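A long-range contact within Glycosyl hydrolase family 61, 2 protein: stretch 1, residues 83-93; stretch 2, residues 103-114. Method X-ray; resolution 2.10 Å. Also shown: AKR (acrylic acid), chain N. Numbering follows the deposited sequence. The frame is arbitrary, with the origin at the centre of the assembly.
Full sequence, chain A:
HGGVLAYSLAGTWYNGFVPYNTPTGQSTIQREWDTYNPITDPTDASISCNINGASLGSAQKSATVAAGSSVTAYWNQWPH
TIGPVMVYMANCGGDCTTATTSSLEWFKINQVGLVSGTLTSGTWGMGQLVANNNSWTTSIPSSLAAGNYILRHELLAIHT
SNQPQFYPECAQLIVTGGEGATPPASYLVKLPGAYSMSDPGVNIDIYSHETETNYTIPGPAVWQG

Stretch 1, residues 83-93: GPVMVYMANCG
Stretch 2, residues 103-114: SLEWFKINQVGL

Residues 85-91 and a strand ending at Val112 pair as antiparallel neighbours, their axes 4.5 Å apart at closest and 141° between their N-to-C directions; the contact buries 923 Å². Stretch 2 enters it through Leu104 (phi/psi -83/163°, chi1 m, chi2 t), whose CB lies 3.9 Å from Ala90 CB. At Glu105 (-98/112°, chi1 m) direct backbone bonding has given way to water. One water donates to Asn91 O (2.7 Å) and accepts from Glu105 N (2.9 Å); a second accepts from Asn91 N (2.9 Å) and donates to Glu105 O (2.6 Å).

Trp106 (-98/133°, chi1 m, chi2 90°) shares a face of the sheet with Ala90, Tyr88, Lys108, Met86 and Gln111. The small methyl of Ala90 fits directly over its ring, with Ala90 CB 3.5 Å from the centroid of the six-membered ring and 19° off the normal, while Trp106 CB packs 3.9 Å from Tyr88 CD2.

Phe107 (-123/149°, chi1 p, chi2 -84°) forms a hydrogen-bonded pair with Met89 (-135/162°, rotamer m, t, p): Phe107 N donates to Met89 O at 2.8 Å and Met89 N to Phe107 O at 2.7 Å, both nearly straight. The p rotamer brings the ring back over the partner strand, so that Phe107 CZ approaches Met89 CB to 3.6 Å and Met89 O lies over one ring face.

Lys108 (-97/124°, rotamer t, t, m, t) is the non-hydrogen-bonded partner of Tyr88 (chi1 m), CA to CA 4.2 Å. Lys108 CB sits over one face of the tyrosine ring, and Lys108 CE reaches 3.3 Å from Tyr88 OH. Lys108 NZ donates to Gln111 OE1 at 2.8 Å.

A beta bulge follows, with Ile109 (-101/-19°, chi1 p, chi2 t) as the extra residue. Val87 O accepts from Ile109 N at 2.9 Å and, weakly, from Asn110 N at 3.4 Å. The end of the Ile109 side chain turns inward, placing its CG1 3.9 Å from Val87 CG1 and its CD1 4.0 Å from Met89 SD.

Asn110 (-159/140°, chi1 t) restores the pairing, its O accepting from Val87 N at 2.8 Å. Gln111 (-152/153°, chi1 p, chi2 t) faces Met86, with Gln111 CB 3.9 Å from Met86 CG, and its NE2 donates to OXT of the acrylic acid at 2.7 Å. Val112 (-140/119°, chi1 t) closes the ladder: Val112 N to Val85 O is 3.1 Å and Val85 N to Val112 O 3.0 Å. Beyond it, Gly113 CA rests 3.9 Å from Pro84 CB.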

# COMPACT_ATOMS: atom_id res chain seq x y z
N GLY A 83 -12.66 1.99 6.06
CA GLY A 83 -11.76 2.77 5.21
C GLY A 83 -11.33 2.00 3.98
O GLY A 83 -11.61 0.80 3.87
N PRO A 84 -10.64 2.67 3.03
CA PRO A 84 -10.24 2.01 1.80
C PRO A 84 -8.97 1.18 1.94
O PRO A 84 -8.19 1.40 2.86
CB PRO A 84 -9.98 3.18 0.85
CG PRO A 84 -9.53 4.28 1.74
CD PRO A 84 -10.38 4.12 2.97
N VAL A 85 -8.80 0.23 1.02
CA VAL A 85 -7.53 -0.46 0.78
C VAL A 85 -6.99 0.05 -0.54
O VAL A 85 -7.76 0.19 -1.49
CB VAL A 85 -7.72 -1.99 0.66
CG1 VAL A 85 -6.38 -2.68 0.40
CG2 VAL A 85 -8.42 -2.56 1.89
N MET A 86 -5.69 0.31 -0.60
CA MET A 86 -5.05 0.79 -1.83
C MET A 86 -3.76 0.03 -2.07
O MET A 86 -3.01 -0.24 -1.13
CB MET A 86 -4.76 2.29 -1.74
CG MET A 86 -6.02 3.15 -1.70
SD MET A 86 -5.64 4.85 -1.25
CE MET A 86 -5.41 4.67 0.52
N VAL A 87 -3.52 -0.31 -3.33
CA VAL A 87 -2.27 -0.95 -3.74
C VAL A 87 -1.61 -0.06 -4.79
O VAL A 87 -2.21 0.27 -5.81
CB VAL A 87 -2.51 -2.38 -4.27
CG1 VAL A 87 -1.19 -3.10 -4.49
CG2 VAL A 87 -3.39 -3.15 -3.29
N TYR A 88 -0.38 0.36 -4.49
CA TYR A 88 0.41 1.22 -5.37
C TYR A 88 1.64 0.45 -5.86
O TYR A 88 2.08 -0.52 -5.24
CB TYR A 88 0.92 2.45 -4.62
CG TYR A 88 -0.08 3.55 -4.33
CD1 TYR A 88 -0.98 3.45 -3.26
CD2 TYR A 88 -0.10 4.73 -5.09
CE1 TYR A 88 -1.88 4.47 -2.97
CE2 TYR A 88 -1.00 5.75 -4.81
CZ TYR A 88 -1.88 5.62 -3.75
OH TYR A 88 -2.78 6.63 -3.47
N MET A 89 2.19 0.92 -6.97
CA MET A 89 3.54 0.56 -7.38
C MET A 89 4.32 1.79 -7.83
O MET A 89 3.75 2.83 -8.14
CB MET A 89 3.51 -0.46 -8.51
CG MET A 89 2.93 -1.81 -8.15
SD MET A 89 2.84 -2.81 -9.65
CE MET A 89 4.55 -3.31 -9.81
N ALA A 90 5.64 1.64 -7.86
CA ALA A 90 6.54 2.69 -8.33
C ALA A 90 7.79 2.07 -8.92
O ALA A 90 8.36 1.16 -8.32
CB ALA A 90 6.93 3.61 -7.18
N ASN A 91 8.21 2.56 -10.08
CA ASN A 91 9.49 2.19 -10.68
C ASN A 91 10.61 2.77 -9.81
O ASN A 91 10.57 3.95 -9.47
CB ASN A 91 9.59 2.74 -12.11
CG ASN A 91 10.63 2.01 -12.95
OD1 ASN A 91 11.79 1.84 -12.54
ND2 ASN A 91 10.22 1.57 -14.13
N CYS A 92 11.58 1.94 -9.45
CA CYS A 92 12.72 2.38 -8.65
C CYS A 92 13.76 3.18 -9.45
O CYS A 92 14.61 3.85 -8.87
CB CYS A 92 13.39 1.18 -7.97
SG CYS A 92 12.33 0.35 -6.76
N GLY A 93 13.71 3.08 -10.78
CA GLY A 93 14.63 3.82 -11.65
C GLY A 93 16.08 3.47 -11.39
O GLY A 93 16.92 4.36 -11.24
N SER A 103 11.12 9.76 -3.18
CA SER A 103 11.39 10.44 -4.45
C SER A 103 10.75 9.77 -5.66
O SER A 103 10.86 10.29 -6.77
CB SER A 103 12.91 10.54 -4.68
OG SER A 103 13.46 9.27 -4.97
N LEU A 104 10.10 8.62 -5.48
CA LEU A 104 9.59 7.84 -6.60
C LEU A 104 8.25 8.35 -7.11
O LEU A 104 7.56 9.12 -6.43
CB LEU A 104 9.48 6.36 -6.24
CG LEU A 104 10.76 5.73 -5.65
CD1 LEU A 104 10.52 4.25 -5.37
CD2 LEU A 104 11.96 5.93 -6.57
N GLU A 105 7.92 7.93 -8.33
CA GLU A 105 6.63 8.22 -8.94
C GLU A 105 5.70 7.03 -8.74
O GLU A 105 5.91 5.96 -9.32
CB GLU A 105 6.80 8.51 -10.43
CG GLU A 105 7.37 9.89 -10.71
CD GLU A 105 7.62 10.11 -12.18
OE1 GLU A 105 8.64 9.59 -12.70
OE2 GLU A 105 6.80 10.80 -12.83
N TRP A 106 4.67 7.23 -7.93
CA TRP A 106 3.76 6.15 -7.52
C TRP A 106 2.50 6.15 -8.36
O TRP A 106 1.89 7.21 -8.55
CB TRP A 106 3.38 6.32 -6.05
CG TRP A 106 4.55 6.25 -5.17
CD1 TRP A 106 5.33 7.30 -4.77
CD2 TRP A 106 5.12 5.07 -4.60
NE1 TRP A 106 6.35 6.84 -3.96
CE2 TRP A 106 6.25 5.48 -3.85
CE3 TRP A 106 4.79 3.71 -4.65
CZ2 TRP A 106 7.04 4.57 -3.14
CZ3 TRP A 106 5.58 2.81 -3.94
CH2 TRP A 106 6.70 3.24 -3.20
N PHE A 107 2.12 4.97 -8.83
CA PHE A 107 0.84 4.76 -9.50
C PHE A 107 0.03 3.68 -8.78
O PHE A 107 0.59 2.74 -8.21
CB PHE A 107 1.02 4.43 -10.99
CG PHE A 107 1.83 3.19 -11.26
CD1 PHE A 107 3.23 3.25 -11.30
CD2 PHE A 107 1.21 1.97 -11.51
CE1 PHE A 107 3.98 2.11 -11.55
CE2 PHE A 107 1.97 0.83 -11.77
CZ PHE A 107 3.35 0.90 -11.79
N LYS A 108 -1.28 3.82 -8.84
CA LYS A 108 -2.23 2.97 -8.13
C LYS A 108 -2.75 1.86 -9.07
O LYS A 108 -3.26 2.15 -10.15
CB LYS A 108 -3.38 3.84 -7.65
CG LYS A 108 -4.28 3.21 -6.61
CD LYS A 108 -5.45 4.11 -6.28
CE LYS A 108 -5.05 5.30 -5.41
NZ LYS A 108 -6.19 6.23 -5.17
N ILE A 109 -2.58 0.60 -8.66
CA ILE A 109 -3.05 -0.54 -9.47
C ILE A 109 -4.37 -1.15 -8.99
O ILE A 109 -5.03 -1.86 -9.75
CB ILE A 109 -1.99 -1.66 -9.62
CG1 ILE A 109 -1.58 -2.26 -8.26
CG2 ILE A 109 -0.78 -1.13 -10.38
CD1 ILE A 109 -0.84 -3.57 -8.39
N ASN A 110 -4.74 -0.90 -7.74
CA ASN A 110 -5.97 -1.44 -7.18
C ASN A 110 -6.41 -0.63 -5.97
O ASN A 110 -5.59 -0.21 -5.16
CB ASN A 110 -5.76 -2.91 -6.79
CG ASN A 110 -6.99 -3.52 -6.13
OD1 ASN A 110 -7.01 -3.72 -4.93
ND2 ASN A 110 -8.02 -3.79 -6.92
N GLN A 111 -7.71 -0.40 -5.86
CA GLN A 111 -8.29 0.11 -4.63
C GLN A 111 -9.73 -0.34 -4.49
O GLN A 111 -10.41 -0.61 -5.48
CB GLN A 111 -8.23 1.64 -4.58
CG GLN A 111 -9.13 2.32 -5.60
CD GLN A 111 -8.93 3.81 -5.66
OE1 GLN A 111 -8.21 4.39 -4.84
NE2 GLN A 111 -9.58 4.46 -6.62
N VAL A 112 -10.18 -0.45 -3.24
CA VAL A 112 -11.59 -0.67 -2.93
C VAL A 112 -11.91 0.20 -1.72
O VAL A 112 -11.30 0.04 -0.66
CB VAL A 112 -11.92 -2.15 -2.64
CG1 VAL A 112 -13.43 -2.33 -2.43
CG2 VAL A 112 -11.46 -3.06 -3.78
N GLY A 113 -12.85 1.12 -1.90
CA GLY A 113 -13.27 2.04 -0.86
C GLY A 113 -14.61 1.60 -0.30
O GLY A 113 -14.75 0.45 0.14
N LEU A 114 -15.59 2.50 -0.33
CA LEU A 114 -16.93 2.19 0.14
C LEU A 114 -17.64 1.42 -0.97
O LEU A 114 -17.92 1.98 -2.02
CB LEU A 114 -17.70 3.46 0.51
CG LEU A 114 -19.13 3.29 1.00
CD1 LEU A 114 -19.20 2.35 2.19
CD2 LEU A 114 -19.72 4.66 1.33
CA AKR N . -10.85 7.69 -7.98
CB AKR N . -11.32 8.59 -8.84
C AKR N . -9.74 8.01 -7.05
O AKR N . -9.22 9.15 -7.06
OXT AKR N . -9.33 7.14 -6.25
O HOH W 1 9.71 6.46 -10.03
O HOH W 2 6.80 4.75 -11.44